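Local atomic coordinates of DNR protein (PDB entry 2Z69), a protein that probably acts as a DNA-binding transcription regulator of dissimilative nitrate respiration that responds to nitric oxide, represented here by its sensor domain. Residues B[30-33]-B[34-37]; B[22-25]-B[26-29]. All coordinates share one frame; numbering follows the deposited sequence.

Contact 1: B[30-33]-B[34-37]; sequences ELLA and SSDL
S35 and L32 meet where helix 25-33 runs out and the chain turns into strand 36-40, the first strand of the cyclic nucleotide-binding (cupin-like) barrel. Outward along the S35 side chain, CB passes 3.6 Å from L32 O and 3.8 Å from L31 O, so it lies against carbonyls of the helix's final turn. With chi1 at 76° the hydroxyl sits between its own backbone N and carbonyl carbon, and this folds OG back toward the helix instead of out along the strand. There OG donates to L32 O at 2.9 Å, only 19° out of the carbonyl plane. The backbone N of S35 gives the same oxygen a second bond, this one arriving from well above that plane. One residue thus grips a single carbonyl twice, main chain and side chain together, at a point where the regular helical pattern is ending. L31 turns its side chain into the interior, onto F114 of strand 109-115 and Y119, while L32 packs on helix 6-14. Just beyond the turn, D36 forms a salt bridge with R113, tying the new strand to its antiparallel neighbour. S34 does less than S35: its N is shared between two weak bonds, to E30 O at 3.4 Å and to L31 O at 3.3 Å.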
loop_
_atom_site.group_PDB
_atom_site.type_symbol
_atom_site.label_atom_id
_atom_site.label_comp_id
_atom_site.label_asym_id
_atom_site.label_seq_id
_atom_site.Cartn_x
_atom_site.Cartn_y
_atom_site.Cartn_z
ATOM N N GLU B 30 -18.546 -14.025 6.550
ATOM C CA GLU B 30 -18.079 -13.566 7.861
ATOM C C GLU B 30 -18.076 -12.034 7.958
ATOM O O GLU B 30 -18.391 -11.463 9.006
ATOM C CB GLU B 30 -16.693 -14.147 8.170
ATOM C CG GLU B 30 -16.205 -13.901 9.607
ATOM C CD GLU B 30 -14.896 -14.611 9.954
ATOM O OE1 GLU B 30 -14.466 -15.524 9.210
ATOM O OE2 GLU B 30 -14.295 -14.263 10.995
ATOM N N LEU B 31 -17.741 -11.388 6.842
ATOM C CA LEU B 31 -17.726 -9.927 6.725
ATOM C C LEU B 31 -19.133 -9.336 6.819
ATOM O O LEU B 31 -19.359 -8.391 7.589
ATOM C CB LEU B 31 -17.035 -9.509 5.410
ATOM C CG LEU B 31 -16.725 -8.033 5.139
ATOM C CD1 LEU B 31 -15.959 -7.380 6.296
ATOM C CD2 LEU B 31 -15.961 -7.887 3.840
ATOM N N LEU B 32 -20.055 -9.896 6.027
ATOM C CA LEU B 32 -21.493 -9.603 6.149
ATOM C C LEU B 32 -22.060 -9.819 7.552
ATOM O O LEU B 32 -22.858 -9.020 8.026
ATOM C CB LEU B 32 -22.318 -10.406 5.133
ATOM C CG LEU B 32 -22.302 -9.842 3.712
ATOM C CD1 LEU B 32 -22.676 -10.914 2.721
ATOM C CD2 LEU B 32 -23.237 -8.635 3.598
ATOM N N ALA B 33 -21.640 -10.895 8.204
ATOM C CA ALA B 33 -22.124 -11.226 9.547
ATOM C C ALA B 33 -21.836 -10.122 10.584
ATOM O O ALA B 33 -22.638 -9.891 11.497
ATOM C CB ALA B 33 -21.546 -12.586 10.004
ATOM N N SER B 34 -20.704 -9.440 10.433
ATOM C CA SER B 34 -20.331 -8.338 11.327
ATOM C C SER B 34 -20.743 -6.941 10.808
ATOM O O SER B 34 -20.502 -5.923 11.474
ATOM C CB SER B 34 -18.825 -8.359 11.588
ATOM O OG SER B 34 -18.477 -7.439 12.611
ATOM N N SER B 35 -21.359 -6.880 9.635
ATOM C CA SER B 35 -21.809 -5.586 9.115
ATOM C C SER B 35 -23.121 -5.100 9.764
ATOM O O SER B 35 -23.832 -5.873 10.372
ATOM C CB SER B 35 -21.932 -5.621 7.583
ATOM O OG SER B 35 -23.093 -6.309 7.169
ATOM N N ASP B 36 -23.404 -3.808 9.634
ATOM C CA ASP B 36 -24.672 -3.202 10.032
ATOM C C ASP B 36 -25.402 -2.722 8.785
ATOM O O ASP B 36 -24.799 -2.182 7.878
ATOM C CB ASP B 36 -24.424 -1.967 10.904
ATOM C CG ASP B 36 -23.680 -2.292 12.188
ATOM O OD1 ASP B 36 -24.025 -3.312 12.830
ATOM O OD2 ASP B 36 -22.774 -1.504 12.562
ATOM N N LEU B 37 -26.713 -2.882 8.761
ATOM C CA LEU B 37 -27.533 -2.244 7.754
ATOM C C LEU B 37 -27.872 -0.808 8.182
ATOM O O LEU B 37 -28.261 -0.559 9.353
ATOM C CB LEU B 37 -28.818 -3.038 7.593
ATOM C CG LEU B 37 -29.706 -2.552 6.467
ATOM C CD1 LEU B 37 -29.033 -2.811 5.149
ATOM C CD2 LEU B 37 -31.057 -3.288 6.595
#

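Contact 2: B[22-25]-B[26-29]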
loop_
_atom_site.group_PDB
_atom_site.type_symbol
_atom_site.label_atom_id
_atom_site.label_comp_id
_atom_site.label_asym_id
_atom_site.label_seq_id
_atom_site.Cartn_x
_atom_site.Cartn_y
_atom_site.Cartn_z
ATOM N N PRO B 22 -11.862 -10.839 -4.339
ATOM C CA PRO B 22 -10.844 -11.877 -4.061
ATOM C C PRO B 22 -11.132 -12.711 -2.801
ATOM O O PRO B 22 -10.451 -13.721 -2.553
ATOM C CB PRO B 22 -9.546 -11.070 -3.896
ATOM C CG PRO B 22 -9.868 -9.656 -4.376
ATOM C CD PRO B 22 -11.325 -9.480 -4.133
ATOM N N LEU B 23 -12.138 -12.291 -2.028
ATOM C CA LEU B 23 -12.589 -13.033 -0.860
ATOM C C LEU B 23 -13.297 -14.308 -1.273
ATOM O O LEU B 23 -14.011 -14.326 -2.282
ATOM C CB LEU B 23 -13.531 -12.182 -0.012
ATOM C CG LEU B 23 -12.922 -10.972 0.702
ATOM C CD1 LEU B 23 -13.992 -10.238 1.499
ATOM C CD2 LEU B 23 -11.791 -11.400 1.614
ATOM N N SER B 24 -13.079 -15.375 -0.497
ATOM C CA SER B 24 -13.803 -16.627 -0.659
ATOM C C SER B 24 -15.217 -16.392 -0.164
ATOM O O SER B 24 -15.431 -15.468 0.617
ATOM C CB SER B 24 -13.157 -17.734 0.175
ATOM O OG SER B 24 -13.216 -17.420 1.559
ATOM N N PRO B 25 -16.188 -17.208 -0.631
ATOM C CA PRO B 25 -17.548 -17.253 -0.068
ATOM C C PRO B 25 -17.589 -17.255 1.469
ATOM O O PRO B 25 -18.403 -16.549 2.066
ATOM C CB PRO B 25 -18.098 -18.569 -0.619
ATOM C CG PRO B 25 -17.430 -18.695 -1.942
ATOM C CD PRO B 25 -16.054 -18.096 -1.802
ATOM N N VAL B 26 -16.706 -18.034 2.092
ATOM C CA VAL B 26 -16.621 -18.126 3.553
ATOM C C VAL B 26 -16.278 -16.771 4.178
ATOM O O VAL B 26 -16.967 -16.311 5.087
ATOM C CB VAL B 26 -15.582 -19.194 4.005
ATOM C CG1 VAL B 26 -15.663 -19.423 5.520
ATOM C CG2 VAL B 26 -15.799 -20.495 3.260
ATOM N N GLN B 27 -15.220 -16.142 3.671
ATOM C CA GLN B 27 -14.745 -14.840 4.165
ATOM C C GLN B 27 -15.769 -13.736 3.987
ATOM O O GLN B 27 -15.919 -12.882 4.858
ATOM C CB GLN B 27 -13.417 -14.459 3.494
ATOM C CG GLN B 27 -12.221 -15.289 4.009
ATOM C CD GLN B 27 -10.982 -15.167 3.139
ATOM O OE1 GLN B 27 -11.041 -14.697 2.002
ATOM N NE2 GLN B 27 -9.849 -15.613 3.666
ATOM N N LEU B 28 -16.478 -13.773 2.860
ATOM C CA LEU B 28 -17.514 -12.793 2.539
ATOM C C LEU B 28 -18.684 -12.879 3.522
ATOM O O LEU B 28 -19.156 -11.856 4.027
ATOM C CB LEU B 28 -17.995 -12.982 1.093
ATOM C CG LEU B 28 -18.792 -11.852 0.451
ATOM C CD1 LEU B 28 -18.245 -10.463 0.821
ATOM C CD2 LEU B 28 -18.815 -12.033 -1.045
ATOM N N GLN B 29 -19.127 -14.108 3.787
ATOM C CA GLN B 29 -20.161 -14.412 4.766
ATOM C C GLN B 29 -19.793 -13.826 6.128
ATOM O O GLN B 29 -20.614 -13.195 6.775
ATOM C CB GLN B 29 -20.344 -15.948 4.848
ATOM C CG GLN B 29 -21.526 -16.463 5.683
ATOM C CD GLN B 29 -21.417 -17.966 6.044
ATOM O OE1 GLN B 29 -20.542 -18.381 6.816
ATOM N NE2 GLN B 29 -22.323 -18.770 5.498
#
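L28 N donates to S24 O at 3.0 Å, and this first turn of helix 25-33 is closed by a capping box between S24 and Q27. S24 is the N-cap. Its OG, set between its own backbone N and carbonyl carbon (chi1 63°), accepts from Q27 N at 3.2 Å with the N-H pointing nearly straight at it. The return bond runs from S24 N to Q27 OE1 at 3.3 Å, again close to linear at hydrogen, though the donor is tilted 35° from the plane of the amide carbonyl. To get there Q27 sends CG and CD past the serine hydroxyl, with CG 3.4 Å from S24 OG. The other end of the amide, NE2, is bonded to D125, so both ends of the group are held and its rotation is fixed. L23 crosses the Q27 side chain at about a right angle, laying CD2 3.4 Å from OE1, and its CD1 reaches L28 CD1 at 4.3 Å. These two leucines are buried; L23 also packs on L129 of helix 127-140, and L28 on F20. P25, the first helical residue, accepts from Q29 N through its O. The reciprocal bonds satisfy the N-H groups of S24 and Q27 at a helix start, where no preceding turn supplies carbonyls, and the same glutamine amide that takes one of them is held at its far end by D125.

Contact 2 comes first along the chain and contact 1 follows directly, so 22-29 and 30-37 form one unbroken run covering the two ends of helix 25-33. Their centres are about 12 Å apart, on the same side of the chain's centre. They also touch through space: L31 CD2 packs 3.9 Å from L23 CD1, joining the leucine of the entry loop to one near the helix's exit. The loop residues P22 and L23 pack on helix 127-140, L28 and Q29 lie on helix 6-14, and both contacts reach helix 116-123, whereas the helix's end delivers the chain into the sheet of 36-40 and 109-115. The helix therefore connects the helical portion of the sensor domain to its beta barrel.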